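Local coordinates for protein CSP3 (Bacillus subtilis, PDB 5FIG) that probably stores many Cu(I) ions in the cytosol and so protects the bacterium against copper toxicity, captured here in its copper-free form, at residues C67-G78 against C96-A107; C12-F23 against D42-V53. All blocks are in the same frame, centred on the assembly; numbering follows the deposited sequence. Where two conformers were deposited one is given.

Contact 1 of 2, residues C67-G78 against C96-A107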
# COMPACT_ATOMS: atom_id res chain seq x y z
N CYS B 67 -4.14 -13.15 5.42
CA CYS B 67 -5.12 -13.86 4.57
C CYS B 67 -6.51 -13.98 5.24
O CYS B 67 -7.54 -13.79 4.57
CB CYS B 67 -4.61 -15.24 4.18
SG CYS B 67 -3.38 -15.18 2.92
N ALA B 68 -6.56 -14.25 6.54
CA ALA B 68 -7.84 -14.31 7.24
C ALA B 68 -8.56 -12.93 7.17
O ALA B 68 -9.77 -12.86 6.95
CB ALA B 68 -7.67 -14.77 8.66
N LEU B 69 -7.80 -11.84 7.37
CA LEU B 69 -8.37 -10.49 7.26
C LEU B 69 -8.87 -10.20 5.86
O LEU B 69 -9.97 -9.67 5.66
CB LEU B 69 -7.34 -9.39 7.68
CG LEU B 69 -7.75 -7.95 7.47
CD1 LEU B 69 -9.00 -7.62 8.28
CD2 LEU B 69 -6.59 -7.05 7.89
N CYS B 70 -8.08 -10.59 4.87
CA CYS B 70 -8.44 -10.42 3.50
C CYS B 70 -9.77 -11.14 3.22
O CYS B 70 -10.63 -10.59 2.52
CB CYS B 70 -7.31 -10.88 2.58
SG CYS B 70 -7.58 -10.56 0.82
N ALA B 71 -9.94 -12.33 3.76
CA ALA B 71 -11.18 -13.09 3.52
C ALA B 71 -12.38 -12.35 4.08
O ALA B 71 -13.42 -12.27 3.44
CB ALA B 71 -11.10 -14.49 4.10
N ASP B 72 -12.22 -11.80 5.28
CA ASP B 72 -13.30 -11.04 5.92
C ASP B 72 -13.72 -9.83 5.11
O ASP B 72 -14.91 -9.57 4.93
CB ASP B 72 -12.92 -10.63 7.33
CG ASP B 72 -12.82 -11.80 8.30
OD1 ASP B 72 -13.38 -12.88 8.07
OD2 ASP B 72 -12.21 -11.63 9.37
N ILE B 73 -12.72 -9.06 4.63
CA ILE B 73 -12.99 -7.86 3.86
C ILE B 73 -13.59 -8.24 2.49
O ILE B 73 -14.58 -7.63 2.05
CB ILE B 73 -11.74 -7.01 3.68
CG1 ILE B 73 -11.34 -6.55 5.09
CG2 ILE B 73 -11.99 -5.86 2.72
CD1 ILE B 73 -10.09 -5.76 5.15
N CYS B 74 -13.03 -9.26 1.87
CA CYS B 74 -13.58 -9.76 0.60
C CYS B 74 -15.03 -10.21 0.76
O CYS B 74 -15.86 -9.88 -0.09
CB CYS B 74 -12.78 -10.96 0.04
SG CYS B 74 -11.22 -10.50 -0.69
N GLU B 75 -15.34 -10.97 1.83
CA GLU B 75 -16.72 -11.44 2.11
C GLU B 75 -17.66 -10.21 2.20
O GLU B 75 -18.71 -10.12 1.56
CB GLU B 75 -16.78 -12.41 3.39
CG GLU B 75 -16.36 -13.81 3.04
CD GLU B 75 -16.31 -14.74 4.24
OE1 GLU B 75 -16.75 -14.35 5.32
OE2 GLU B 75 -15.79 -15.87 4.08
N ALA B 76 -17.25 -9.18 2.95
CA ALA B 76 -18.07 -7.95 3.07
C ALA B 76 -18.23 -7.17 1.76
O ALA B 76 -19.32 -6.63 1.46
CB ALA B 76 -17.50 -7.02 4.13
N CYS B 77 -17.14 -7.04 1.02
CA CYS B 77 -17.19 -6.35 -0.28
C CYS B 77 -18.13 -7.07 -1.24
O CYS B 77 -18.95 -6.45 -1.95
CB CYS B 77 -15.80 -6.24 -0.86
SG CYS B 77 -15.73 -5.16 -2.28
N GLY B 78 -17.99 -8.38 -1.27
CA GLY B 78 -18.89 -9.21 -2.12
C GLY B 78 -20.34 -9.06 -1.75
O GLY B 78 -21.22 -8.96 -2.60
N CYS B 96 -14.80 -11.54 -5.36
CA CYS B 96 -14.63 -11.41 -3.91
C CYS B 96 -14.88 -12.71 -3.17
O CYS B 96 -14.11 -13.09 -2.29
CB CYS B 96 -15.54 -10.31 -3.37
SG CYS B 96 -15.02 -8.65 -3.71
N PHE B 97 -15.93 -13.40 -3.53
CA PHE B 97 -16.25 -14.63 -2.83
C PHE B 97 -15.22 -15.72 -3.13
O PHE B 97 -14.87 -16.50 -2.26
CB PHE B 97 -17.67 -15.06 -3.11
CG PHE B 97 -18.71 -14.11 -2.54
CD1 PHE B 97 -18.72 -13.78 -1.20
CD2 PHE B 97 -19.77 -13.66 -3.35
CE1 PHE B 97 -19.71 -12.95 -0.67
CE2 PHE B 97 -20.76 -12.82 -2.84
CZ PHE B 97 -20.72 -12.46 -1.51
N THR B 98 -14.74 -15.76 -4.37
CA THR B 98 -13.69 -16.69 -4.70
C THR B 98 -12.44 -16.44 -3.90
O THR B 98 -11.77 -17.36 -3.45
CB THR B 98 -13.41 -16.62 -6.23
OG1 THR B 98 -14.58 -17.11 -6.89
CG2 THR B 98 -12.19 -17.45 -6.60
N CYS B 99 -12.07 -15.17 -3.82
CA CYS B 99 -10.90 -14.79 -3.09
C CYS B 99 -11.06 -15.13 -1.59
O CYS B 99 -10.14 -15.67 -1.01
CB CYS B 99 -10.61 -13.32 -3.30
SG CYS B 99 -9.07 -12.82 -2.55
N ALA B 100 -12.23 -14.86 -1.02
CA ALA B 100 -12.45 -15.20 0.37
C ALA B 100 -12.28 -16.67 0.67
O ALA B 100 -11.59 -17.03 1.60
CB ALA B 100 -13.82 -14.75 0.81
N GLU B 101 -12.81 -17.53 -0.20
CA GLU B 101 -12.61 -18.93 -0.03
C GLU B 101 -11.17 -19.40 -0.15
O GLU B 101 -10.70 -20.18 0.65
CB GLU B 101 -13.52 -19.66 -1.01
CG GLU B 101 -13.42 -21.17 -0.90
CD GLU B 101 -14.35 -21.77 0.17
OE1 GLU B 101 -15.04 -21.12 0.96
OE2 GLU B 101 -14.35 -22.96 0.29
N GLN B 102 -10.42 -18.84 -1.11
CA GLN B 102 -9.03 -19.21 -1.22
C GLN B 102 -8.23 -18.73 -0.00
O GLN B 102 -7.30 -19.39 0.46
CB GLN B 102 -8.43 -18.61 -2.50
CG GLN B 102 -8.88 -19.32 -3.78
CD GLN B 102 -8.12 -20.62 -4.07
OE1 GLN B 102 -7.08 -20.91 -3.51
NE2 GLN B 102 -8.73 -21.46 -4.82
N CYS B 103 -8.54 -17.52 0.43
CA CYS B 103 -7.84 -16.94 1.62
C CYS B 103 -8.14 -17.74 2.88
O CYS B 103 -7.24 -17.90 3.72
CB CYS B 103 -8.20 -15.47 1.77
SG CYS B 103 -7.29 -14.42 0.60
N ARG B 104 -9.37 -18.21 3.04
CA ARG B 104 -9.72 -19.05 4.23
C ARG B 104 -8.90 -20.33 4.25
O ARG B 104 -8.43 -20.77 5.30
CB ARG B 104 -11.25 -19.32 4.30
CG ARG B 104 -12.04 -18.07 4.69
CD ARG B 104 -13.37 -17.94 5.45
NE ARG B 104 -12.82 -16.96 6.33
CZ ARG B 104 -13.18 -15.70 6.59
NH1 ARG B 104 -14.32 -15.15 6.19
NH2 ARG B 104 -12.34 -15.01 7.35
N SER B 105 -8.68 -20.93 3.07
CA SER B 105 -7.81 -22.10 2.96
C SER B 105 -6.37 -21.80 3.34
O SER B 105 -5.76 -22.55 4.05
CB SER B 105 -7.83 -22.63 1.52
OG SER B 105 -9.18 -22.95 1.21
N MET B 106 -5.85 -20.67 2.84
CA MET B 106 -4.48 -20.24 3.17
C MET B 106 -4.30 -19.93 4.64
O MET B 106 -3.26 -20.25 5.25
CB MET B 106 -4.09 -18.99 2.45
CG MET B 106 -3.62 -19.11 1.07
SD MET B 106 -2.24 -20.21 0.73
CE MET B 106 -1.00 -19.80 1.89
N ALA B 107 -5.35 -19.35 5.22
CA ALA B 107 -5.34 -18.94 6.62
C ALA B 107 -5.37 -20.10 7.62
O ALA B 107 -5.00 -19.95 8.78
CB ALA B 107 -6.52 -17.99 6.88
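Ala71 and Ala100 bring two antiparallel helices of a four-helix bundle together, their CA atoms 4.0 Å apart. The segments 67-78 and 96-107 run at 157° with axes 7.9 Å apart, a spacing that small residues allow. On the bundle-core side of the alanines lie thiols: Cys74 SG is 3.7 Å from Cys99 SG, and Cys70 SG is 3.9 Å from Cys103 SG. Torsions set these pairs up, since Cys70 and Cys99 place sulfur anti to the backbone N (both chi1 -174°), whereas Cys74 and Cys103 place it anti to the carbonyl carbon. Towards the end of 67-78, Gly78 CA sits over one face of the Phe97 ring, 4.2 Å from its centroid, a CH-pi contact that a CB would spoil by clashing with the ring. On the outer side Arg104 lays its guanidinium face on Ala71 CB, 3.4 Å above the plane. Its edge forms salt bridges to Asp72 and Glu75, though the fine geometry of both is doubtful: NH2 approaches Asp72 OD1 to a very short 2.5 Å, and the weak bond from NH1 to Glu75 OE2, 2.7 Å, rests on one of two conformers and is crowded. Were Arg104 replaced by an alanine, both carboxylates would probably lose their shared cation and the methyl of Ala71 its cover. Charged outside and sulfur-rich inside, with CXXXC spacings on both helices, the pair is characteristic of Csp-type copper-storage bundles.

Contact 2 of 2, residues C12-F23 against D42-V53; sequences CIDCMKACNHCF and DRECADICALAV
Cys15 and Cys19 face Cys45 and Cys49 across an antiparallel helix pair of the same four-helix bundle, each helix offering a CXXXC motif to the core. The sulfur side is compact. Cys15 SG lies 3.8 Å from both Cys45 SG and Cys49 SG, and Cys19 SG is 3.7 Å from Cys45 SG. Sulfur stands anti to the backbone N in Cys15 (chi1 -175°) and Cys45 but anti to the carbonyl carbon in Cys19 and Cys49, and this alternation draws thiols from successive turns into one cluster. Thiols suit the place because they pack as apolar groups here yet could, as thiolates, serve as soft ligands for Cu(I), consistent with a copper store. At one end Val53 closes the packing, its CG2 branch meeting Cys12 CB at 3.5 Å. Midway, Ala46 keeps the helices near one another and offers its CB to Asn20 OD1 at 3.3 Å.

The side away from the thiols is looser. Met16, extended in the conformer described, leaves SD 4.4 Å from Ala50 CB. Phe23 rests its CB on Asp42 CB, but its ring comes no nearer to Arg43 than CE1 to CB, again 4.4 Å, and makes a cation-pi contact with Arg43 of the fourth subunit. This flank faces other subunits: Asn20 ND2 binds Gln57 OE1 of the third subunit, while Arg43 NH2 bonds Asn20 OD1 of the fourth. No clear direct hydrogen bond joins the two segments. Instead, a single water donates to Asn20 OD1 at 2.7 Å and, weakly, to Asp42 O at 3.0 Å.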
# COMPACT_ATOMS: atom_id res chain seq x y z
N CYS B 12 -6.46 -13.37 -5.38
CA CYS B 12 -6.31 -12.02 -4.84
C CYS B 12 -6.05 -11.01 -5.97
O CYS B 12 -6.64 -9.89 -5.99
CB CYS B 12 -5.15 -11.93 -3.84
SG CYS B 12 -5.50 -12.75 -2.27
N ILE B 13 -5.21 -11.38 -6.91
CA ILE B 13 -4.90 -10.48 -8.06
C ILE B 13 -6.21 -10.23 -8.86
O ILE B 13 -6.51 -9.14 -9.28
CB ILE B 13 -3.78 -11.07 -8.93
CG1 ILE B 13 -2.45 -11.00 -8.16
CG2 ILE B 13 -3.70 -10.37 -10.27
CD1 ILE B 13 -1.37 -11.85 -8.73
N ASP B 14 -6.98 -11.32 -9.11
CA ASP B 14 -8.24 -11.18 -9.82
C ASP B 14 -9.26 -10.33 -9.08
O ASP B 14 -10.08 -9.63 -9.69
CB ASP B 14 -8.84 -12.60 -10.13
CG ASP B 14 -8.05 -13.38 -11.16
OD1 ASP B 14 -7.20 -12.83 -11.84
OD2 ASP B 14 -8.23 -14.60 -11.32
N CYS B 15 -9.27 -10.45 -7.76
CA CYS B 15 -10.19 -9.70 -6.95
C CYS B 15 -9.82 -8.19 -7.00
O CYS B 15 -10.68 -7.34 -7.07
CB CYS B 15 -10.22 -10.26 -5.55
SG CYS B 15 -11.45 -9.49 -4.50
N MET B 16 -8.54 -7.90 -6.87
CA MET B 16 -8.03 -6.52 -7.01
C MET B 16 -8.48 -5.91 -8.29
O MET B 16 -8.95 -4.79 -8.32
CB MET B 16 -6.53 -6.51 -6.94
CG MET B 16 -5.80 -5.25 -6.64
SD MET B 16 -4.07 -5.69 -6.87
CE MET B 16 -3.46 -4.04 -7.11
N LYS B 17 -8.29 -6.65 -9.38
CA LYS B 17 -8.70 -6.17 -10.67
C LYS B 17 -10.19 -5.83 -10.64
O LYS B 17 -10.62 -4.81 -11.12
CB LYS B 17 -8.40 -7.23 -11.74
CG LYS B 17 -8.83 -6.85 -13.13
CD LYS B 17 -8.45 -7.94 -14.13
CE LYS B 17 -8.90 -7.51 -15.51
NZ LYS B 17 -8.74 -8.55 -16.56
N ALA B 18 -11.00 -6.78 -10.20
CA ALA B 18 -12.45 -6.58 -10.23
C ALA B 18 -12.93 -5.44 -9.36
O ALA B 18 -13.79 -4.66 -9.75
CB ALA B 18 -13.16 -7.89 -9.83
N CYS B 19 -12.36 -5.34 -8.17
CA CYS B 19 -12.67 -4.26 -7.21
C CYS B 19 -12.25 -2.93 -7.73
O CYS B 19 -13.03 -1.95 -7.67
CB CYS B 19 -11.97 -4.51 -5.83
SG CYS B 19 -12.79 -5.83 -4.88
N ASN B 20 -11.04 -2.85 -8.30
CA ASN B 20 -10.60 -1.57 -8.90
C ASN B 20 -11.45 -1.14 -10.11
O ASN B 20 -11.76 0.02 -10.29
CB ASN B 20 -9.12 -1.63 -9.28
CG ASN B 20 -8.20 -1.54 -8.09
OD1 ASN B 20 -8.54 -0.90 -7.13
ND2 ASN B 20 -7.02 -2.19 -8.15
N HIS B 21 -11.81 -2.11 -10.96
CA HIS B 21 -12.72 -1.84 -12.04
C HIS B 21 -14.09 -1.36 -11.58
O HIS B 21 -14.66 -0.43 -12.16
CB HIS B 21 -12.85 -3.08 -12.96
CG HIS B 21 -11.63 -3.27 -13.83
ND1 HIS B 21 -11.42 -4.43 -14.54
CD2 HIS B 21 -10.53 -2.49 -14.06
CE1 HIS B 21 -10.29 -4.35 -15.21
NE2 HIS B 21 -9.73 -3.18 -14.95
N CYS B 22 -14.64 -2.03 -10.58
CA CYS B 22 -15.92 -1.67 -10.01
C CYS B 22 -15.87 -0.26 -9.40
O CYS B 22 -16.77 0.55 -9.59
CB CYS B 22 -16.32 -2.73 -8.96
SG CYS B 22 -17.96 -2.59 -8.25
N PHE B 23 -14.78 0.03 -8.68
CA PHE B 23 -14.58 1.37 -8.11
C PHE B 23 -14.72 2.45 -9.13
O PHE B 23 -15.52 3.41 -8.97
CB PHE B 23 -13.20 1.39 -7.47
CG PHE B 23 -12.77 2.75 -6.93
CD1 PHE B 23 -13.08 3.11 -5.62
CD2 PHE B 23 -12.03 3.62 -7.72
CE1 PHE B 23 -12.65 4.32 -5.11
CE2 PHE B 23 -11.61 4.85 -7.21
CZ PHE B 23 -11.94 5.20 -5.90
N ASP B 42 -14.80 -1.43 -2.13
CA ASP B 42 -13.93 -1.75 -3.29
C ASP B 42 -12.51 -1.25 -3.02
O ASP B 42 -11.52 -1.94 -3.36
CB ASP B 42 -14.39 -1.06 -4.57
CG ASP B 42 -15.58 -1.75 -5.22
OD1 ASP B 42 -15.78 -2.97 -5.01
OD2 ASP B 42 -16.30 -1.03 -5.97
N ARG B 43 -12.40 -0.05 -2.48
CA ARG B 43 -11.09 0.49 -2.14
C ARG B 43 -10.39 -0.35 -1.06
O ARG B 43 -9.23 -0.76 -1.23
CB ARG B 43 -11.20 1.95 -1.69
CG ARG B 43 -9.89 2.53 -1.20
CD ARG B 43 -10.05 3.89 -0.60
NE ARG B 43 -8.78 4.48 -0.23
CZ ARG B 43 -8.64 5.62 0.43
NH1 ARG B 43 -9.69 6.36 0.78
NH2 ARG B 43 -7.42 6.03 0.71
N GLU B 44 -11.13 -0.68 0.00
CA GLU B 44 -10.56 -1.44 1.10
C GLU B 44 -10.13 -2.84 0.66
O GLU B 44 -9.07 -3.37 1.06
CB GLU B 44 -11.62 -1.51 2.26
CG GLU B 44 -11.74 -0.17 2.93
CD GLU B 44 -12.43 -0.32 4.27
OE1 GLU B 44 -12.28 -1.38 4.90
OE2 GLU B 44 -13.19 0.59 4.66
N CYS B 45 -10.98 -3.46 -0.18
CA CYS B 45 -10.76 -4.85 -0.59
C CYS B 45 -9.58 -4.95 -1.57
O CYS B 45 -8.67 -5.76 -1.37
CB CYS B 45 -12.02 -5.38 -1.20
SG CYS B 45 -11.90 -7.14 -1.59
N ALA B 46 -9.53 -4.03 -2.51
CA ALA B 46 -8.36 -3.98 -3.44
C ALA B 46 -7.05 -3.79 -2.68
O ALA B 46 -6.01 -4.44 -2.95
CB ALA B 46 -8.51 -2.87 -4.43
N ASP B 47 -7.08 -2.91 -1.68
CA ASP B 47 -5.88 -2.66 -0.88
C ASP B 47 -5.42 -3.87 -0.07
O ASP B 47 -4.22 -4.19 0.01
CB ASP B 47 -6.06 -1.42 0.04
CG ASP B 47 -6.20 -0.09 -0.74
OD1 ASP B 47 -6.00 -0.00 -1.99
OD2 ASP B 47 -6.43 0.94 -0.06
N ILE B 48 -6.35 -4.54 0.61
CA ILE B 48 -5.98 -5.70 1.41
C ILE B 48 -5.54 -6.86 0.54
O ILE B 48 -4.72 -7.67 0.97
CB ILE B 48 -7.08 -6.13 2.43
CG1 ILE B 48 -6.61 -7.13 3.48
CG2 ILE B 48 -8.29 -6.77 1.77
CD1 ILE B 48 -5.62 -6.57 4.48
N CYS B 49 -6.16 -7.00 -0.63
CA CYS B 49 -5.75 -8.06 -1.53
C CYS B 49 -4.29 -7.88 -1.96
O CYS B 49 -3.53 -8.86 -1.97
CB CYS B 49 -6.63 -8.14 -2.81
SG CYS B 49 -8.24 -8.90 -2.52
N ALA B 50 -3.91 -6.63 -2.26
CA ALA B 50 -2.52 -6.34 -2.58
C ALA B 50 -1.60 -6.72 -1.39
O ALA B 50 -0.50 -7.27 -1.56
CB ALA B 50 -2.38 -4.88 -2.92
N LEU B 51 -2.03 -6.37 -0.17
CA LEU B 51 -1.22 -6.73 1.00
C LEU B 51 -1.05 -8.25 1.19
O LEU B 51 0.01 -8.75 1.60
CB LEU B 51 -1.83 -6.12 2.28
CG LEU B 51 -1.05 -6.35 3.58
CD1 LEU B 51 0.20 -5.53 3.58
CD2 LEU B 51 -1.90 -5.98 4.81
N ALA B 52 -2.14 -8.98 0.98
CA ALA B 52 -2.11 -10.44 1.10
C ALA B 52 -1.18 -11.06 0.09
O ALA B 52 -0.36 -11.93 0.41
CB ALA B 52 -3.52 -11.02 0.97
N VAL B 53 -1.19 -10.52 -1.15
CA VAL B 53 -0.23 -10.96 -2.19
C VAL B 53 1.21 -10.75 -1.72
O VAL B 53 2.04 -11.65 -1.78
CB VAL B 53 -0.49 -10.30 -3.52
CG1 VAL B 53 0.64 -10.59 -4.50
CG2 VAL B 53 -1.84 -10.78 -4.08
O HOH W 1 -10.61 -0.08 -5.52

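In the fold
Contact 2 closes before contact 1 opens along the chain, and each pairs two neighbouring helices; packed together, they complete the four-helix bundle, with centres 11 Å apart. Their cysteine faces meet inside it: Cys74 SG of contact 1 lies 3.5 Å from Cys45 SG of contact 2, and Cys99 SG 3.6 Å from Cys12 SG. The thiols therefore form one shared core, consistent with a store that fills with Cu(I), although no copper is bound here. Asp42 introduces a carboxylate at this seam, its OD1 3.5 Å from Cys77 SG. A disulfide between Cys38 and Cys81 also ties helix 36-57 to helix 63-81. The second subunit touches both contacts.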